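Local atomic coordinates of putative fimbrial associated sortase-like protein (Corynebacterium diphtheriae, PDB entry 6BWE), a protein that probably acts as a class C sortase, a membrane-bound cysteine transpeptidase that cross-links pilin subunits, this chain being its catalytic domain with an altered lid. Residues 82-87 / 147-152; 140-145 / 159-164. The protein carries 2 engineered substitutions. All coordinates share one frame; numbering follows the deposited sequence. Where two conformers were deposited one is given.

Interaction 1: 82-87 / 147-152; sequences SIPTID and PIYITV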
# COMPACT_ATOMS: atom_id res chain seq x y z
N SER A 82 21.90 8.96 10.14
CA SER A 82 23.36 8.94 10.23
C SER A 82 23.88 7.57 9.81
O SER A 82 23.39 6.56 10.29
CB SER A 82 23.79 9.21 11.67
OG SER A 82 25.19 9.14 11.77
N ILE A 83 24.88 7.56 8.92
CA ILE A 83 25.53 6.37 8.41
C ILE A 83 27.04 6.63 8.57
O ILE A 83 27.70 7.05 7.63
CB ILE A 83 25.16 6.03 6.96
CG1 ILE A 83 23.62 6.04 6.75
CG2 ILE A 83 25.66 4.65 6.62
CD1 ILE A 83 23.20 6.02 5.30
N PRO A 84 27.57 6.43 9.78
CA PRO A 84 28.94 6.88 10.03
C PRO A 84 30.01 6.24 9.17
O PRO A 84 31.02 6.91 8.85
CB PRO A 84 29.20 6.52 11.51
CG PRO A 84 28.02 5.77 11.96
CD PRO A 84 26.89 6.04 11.01
N THR A 85 29.81 5.00 8.72
CA THR A 85 30.85 4.39 7.89
C THR A 85 31.09 5.09 6.55
O THR A 85 32.13 4.88 5.92
CB THR A 85 30.63 2.89 7.64
OG1 THR A 85 29.34 2.65 7.04
CG2 THR A 85 30.75 2.14 8.95
N ILE A 86 30.12 5.88 6.08
CA ILE A 86 30.31 6.71 4.90
C ILE A 86 30.18 8.20 5.24
O ILE A 86 30.05 9.02 4.35
CB ILE A 86 29.35 6.33 3.74
CG1 ILE A 86 27.89 6.47 4.20
CG2 ILE A 86 29.63 4.92 3.25
CD1 ILE A 86 26.90 6.43 3.07
N ASP A 87 30.24 8.52 6.53
CA ASP A 87 30.12 9.87 7.03
C ASP A 87 28.94 10.67 6.40
O ASP A 87 29.11 11.80 5.93
CB ASP A 87 31.45 10.60 6.81
CG ASP A 87 31.50 11.95 7.51
OD1 ASP A 87 30.89 12.11 8.60
OD2 ASP A 87 32.12 12.87 6.94
N PRO A 147 26.21 0.13 10.91
CA PRO A 147 25.03 0.69 11.56
C PRO A 147 24.43 1.90 10.83
O PRO A 147 25.15 2.68 10.17
CB PRO A 147 25.59 1.13 12.91
CG PRO A 147 26.96 1.58 12.58
CD PRO A 147 27.45 0.60 11.55
N ILE A 148 23.13 2.04 10.97
CA ILE A 148 22.35 3.17 10.46
C ILE A 148 21.52 3.68 11.63
O ILE A 148 20.86 2.87 12.29
CB ILE A 148 21.41 2.72 9.34
CG1 ILE A 148 22.24 2.25 8.12
CG2 ILE A 148 20.45 3.83 8.94
CD1 ILE A 148 21.43 1.37 7.17
N TYR A 149 21.56 4.99 11.90
CA TYR A 149 20.80 5.57 13.01
C TYR A 149 19.73 6.53 12.49
O TYR A 149 20.06 7.46 11.74
CB TYR A 149 21.72 6.34 13.95
CG TYR A 149 22.85 5.49 14.51
CD1 TYR A 149 22.74 4.85 15.73
CD2 TYR A 149 24.01 5.30 13.78
CE1 TYR A 149 23.78 4.08 16.26
CE2 TYR A 149 25.06 4.52 14.28
CZ TYR A 149 24.94 3.91 15.51
OH TYR A 149 25.98 3.12 15.98
N ILE A 150 18.48 6.36 12.91
CA ILE A 150 17.41 7.25 12.50
C ILE A 150 17.00 8.01 13.75
O ILE A 150 16.71 7.40 14.77
CB ILE A 150 16.20 6.49 11.91
CG1 ILE A 150 16.61 5.89 10.56
CG2 ILE A 150 15.04 7.47 11.71
CD1 ILE A 150 15.59 4.99 9.97
N THR A 151 17.00 9.33 13.65
CA THR A 151 16.50 10.15 14.74
C THR A 151 15.17 10.75 14.32
O THR A 151 15.07 11.36 13.28
CB THR A 151 17.51 11.23 15.12
OG1 THR A 151 18.76 10.60 15.47
CG2 THR A 151 17.04 12.01 16.32
N VAL A 152 14.16 10.55 15.17
CA VAL A 152 12.80 10.99 14.84
C VAL A 152 12.11 11.37 16.14
O VAL A 152 12.15 10.61 17.12
CB VAL A 152 12.05 9.92 14.00
CG1 VAL A 152 12.04 8.55 14.69
CG2 VAL A 152 10.65 10.36 13.65
O HOH W 1 27.60 3.14 9.21

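Interaction 2: 140-145 / 159-164; sequences EDVKEH and YEVDAI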
# COMPACT_ATOMS: atom_id res chain seq x y z
N GLU A 140 26.95 3.01 -1.96
CA GLU A 140 27.66 1.83 -2.42
C GLU A 140 28.83 1.34 -1.56
O GLU A 140 29.26 0.20 -1.75
CB GLU A 140 28.16 2.06 -3.84
CG GLU A 140 29.33 3.05 -3.92
CD GLU A 140 29.60 3.54 -5.32
OE1 GLU A 140 29.07 2.96 -6.29
OE2 GLU A 140 30.40 4.50 -5.44
N ASP A 141 29.35 2.17 -0.64
CA ASP A 141 30.47 1.81 0.23
C ASP A 141 30.04 1.31 1.60
O ASP A 141 30.86 0.93 2.41
CB ASP A 141 31.42 3.02 0.40
CG ASP A 141 32.09 3.45 -0.91
OD1 ASP A 141 32.14 2.62 -1.85
OD2 ASP A 141 32.57 4.62 -0.99
N VAL A 142 28.73 1.30 1.85
CA VAL A 142 28.18 0.73 3.05
C VAL A 142 28.32 -0.80 2.92
O VAL A 142 28.04 -1.38 1.87
CB VAL A 142 26.69 1.10 3.22
CG1 VAL A 142 26.09 0.42 4.42
CG2 VAL A 142 26.51 2.62 3.33
N LYS A 143 28.78 -1.42 3.99
CA LYS A 143 28.93 -2.88 4.06
C LYS A 143 27.95 -3.55 5.05
O LYS A 143 27.37 -2.90 5.93
CB LYS A 143 30.35 -3.20 4.50
CG LYS A 143 31.42 -2.78 3.49
CD LYS A 143 32.78 -2.66 4.17
CE LYS A 143 33.90 -3.35 3.42
NZ LYS A 143 34.12 -2.88 2.03
N GLU A 144 27.82 -4.87 4.88
CA GLU A 144 27.09 -5.73 5.78
C GLU A 144 27.54 -5.47 7.22
O GLU A 144 28.74 -5.25 7.49
CB GLU A 144 27.34 -7.22 5.45
CG GLU A 144 26.86 -7.71 4.08
CD GLU A 144 25.34 -7.65 3.90
OE1 GLU A 144 24.64 -7.46 4.92
OE2 GLU A 144 24.83 -7.79 2.75
N HIS A 145 26.56 -5.43 8.12
CA HIS A 145 26.74 -5.11 9.54
C HIS A 145 26.98 -3.64 9.89
O HIS A 145 27.02 -3.32 11.07
CB HIS A 145 27.82 -5.97 10.24
CG HIS A 145 27.73 -7.42 9.90
ND1 HIS A 145 26.71 -8.23 10.34
CD2 HIS A 145 28.53 -8.21 9.14
CE1 HIS A 145 26.87 -9.45 9.86
NE2 HIS A 145 27.97 -9.46 9.13
N TYR A 159 19.69 0.55 13.24
CA TYR A 159 19.52 -0.54 12.31
C TYR A 159 20.89 -1.05 11.92
O TYR A 159 21.87 -0.30 12.00
CB TYR A 159 18.75 -0.06 11.07
CG TYR A 159 17.31 0.22 11.39
CD1 TYR A 159 16.33 -0.75 11.14
CD2 TYR A 159 16.92 1.42 12.00
CE1 TYR A 159 15.01 -0.53 11.49
CE2 TYR A 159 15.58 1.64 12.36
CZ TYR A 159 14.64 0.67 12.09
OH TYR A 159 13.32 0.82 12.44
N GLU A 160 20.95 -2.30 11.48
CA GLU A 160 22.20 -2.90 11.03
C GLU A 160 22.01 -3.52 9.64
O GLU A 160 21.08 -4.28 9.43
CB GLU A 160 22.64 -3.93 12.08
CG GLU A 160 23.63 -4.95 11.61
CD GLU A 160 24.06 -5.91 12.72
OE1 GLU A 160 24.09 -5.51 13.92
OE2 GLU A 160 24.36 -7.06 12.37
N VAL A 161 22.93 -3.23 8.72
CA VAL A 161 22.80 -3.65 7.33
C VAL A 161 22.90 -5.16 7.20
O VAL A 161 23.81 -5.75 7.78
CB VAL A 161 23.86 -3.00 6.41
CG1 VAL A 161 23.76 -3.52 4.97
CG2 VAL A 161 23.71 -1.48 6.42
N ASP A 162 21.97 -5.76 6.47
CA ASP A 162 21.94 -7.22 6.27
C ASP A 162 21.81 -7.67 4.81
O ASP A 162 21.88 -8.86 4.54
CB ASP A 162 20.85 -7.89 7.13
CG ASP A 162 19.45 -7.37 6.81
OD1 ASP A 162 19.03 -7.40 5.65
OD2 ASP A 162 18.75 -6.94 7.74
N ALA A 163 21.63 -6.74 3.87
CA ALA A 163 21.51 -7.08 2.46
C ALA A 163 21.79 -5.87 1.58
O ALA A 163 21.43 -4.72 1.89
CB ALA A 163 20.16 -7.69 2.13
N ILE A 164 22.48 -6.15 0.48
CA ILE A 164 22.94 -5.16 -0.47
C ILE A 164 22.65 -5.75 -1.85
O ILE A 164 23.23 -6.76 -2.20
CB ILE A 164 24.43 -4.86 -0.30
CG1 ILE A 164 24.70 -4.21 1.05
CG2 ILE A 164 24.93 -3.93 -1.42
CD1 ILE A 164 26.17 -4.06 1.40
O HOH W 2 23.43 -9.04 0.31

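Interaction 1: 82-87 / 147-152
The sortase beta-barrel is closed here: strand 77-83, first in the chain, runs antiparallel to strand 147-152 at the other end of the sheet order. Ser82 and Tyr149 form a hydrogen-bonded pair. Ser82 N donates to Tyr149 O at 2.9 Å, and Tyr149 N returns the bond to Ser82 O at 2.9 Å, nearly straight at 172°; both donors lie in the plane of the carbonyl they meet. Ser82 O also receives a CA-H...O contact from Ile148 CA at 3.6 Å. Beyond Ile83 the chain leaves the strand in a 3-10 turn, closed by Ile86 N on Ile83 O and Asp87 N on Pro84 O. There direct backbone pairing gives way to a bridge: water 1 accepts from Thr85 N and donates to Pro147 O, at 2.7 Å from the latter. Thr85 OG1 bonds to Asp146, just before the second strand.

The two sheet faces differ. On one, Ile83 and Ile148 meet through their CG1 atoms at 4.3 Å, both with CG1 beside the backbone N, and pack on Leu186 of strand 183-187 in the barrel interior. On the other, Tyr149 has CG anti to its carbonyl carbon (chi1 -57°), which sets the CD2-CE2 side of the ring against Ser82 O and the Pro84 ring. At its far end OH hydrogen-bonds with Asp212 OD1 and accepts from Asn214 ND2, both in the C-terminal tail. The Pro84 ring crosses the tyrosine at about a right angle and comes to the ring's edge rather than over a face, near the ring plane. Its CG touches Tyr149 CE2 at 4.0 Å, while Pro84 CD lies 3.9 Å from Pro147 O.

Interaction 2: 140-145 / 159-164
Two hydrogen bonds join His145 to strand 155-167. His145 N donates to Val161 O at 2.8 Å, approaching from above the carbonyl plane, 29° out of it, and so not along a lone pair. The imidazole, its CG anti to the carbonyl carbon, lies alongside the Glu160 side chain and points the same way. That glutamate is extended, with CG anti to the backbone N, and brings OE2 to the ring's edge, in its plane. The bond from His145 ND1 to Glu160 OE2 is weak at 3.3 Å but almost straight, although ring and carboxylate planes are turned 70° apart.

Water carries a third link. Glu144 bends at chi2 (-64°), so its carboxylate folds back over the backbone of Asp162 and Ala163; water 2 donates to Glu144 OE2 and accepts from Ile164 N at 3.0 Å. The strand is irregular just here: Asp162 and Ala163 both face Arg202 of strand 198-206 in a classic beta bulge within the sortase barrel. The CB of Asp162 points away from the loop, and its carboxylate forms a salt bridge with Arg202 and a hydrogen bond with His204. The carboxylates of Glu144 and Asp162 remain apart, OE1 to OD1 being 5.7 Å, and may disfavour each other's negative charge slightly.

Apolar packing joins two valines: Val142 crosses Val161 obliquely, and the branches meet tip to tip, Val142 CG1 against Val161 CG2 at 3.6 Å. Side-chain carbons also make van der Waals contacts with loop carbonyls. Val161 directs its side chain toward the loop and lies against Lys143 O, with CB 3.5 Å from that oxygen. Ile164 reaches the same loop backbone with the end of its side chain, CD1 lying 3.3 Å from Val142 O.

Interaction 1 and interaction 2 lie with their centres about 11 Å apart on the same side of the chain's centre, and their segments alternate along the chain. Strands 147-152 and 155-167 are sheet neighbours, joined by a probable hydrogen bond between Ile148 O and Tyr159 N at 2.8 Å. Packing is continuous as well: Ile148 CD1 meets Val161 CG2 at 3.7 Å, and Ile86 CD1 meets Val142 CG2 at 3.8 Å, so the turn after strand 77-83 rests on the loop of interaction 2. Asp146 connects both, bonding Thr85 and Lys143. Both contacts lie away from the predicted catalytic residues His127 and Cys189.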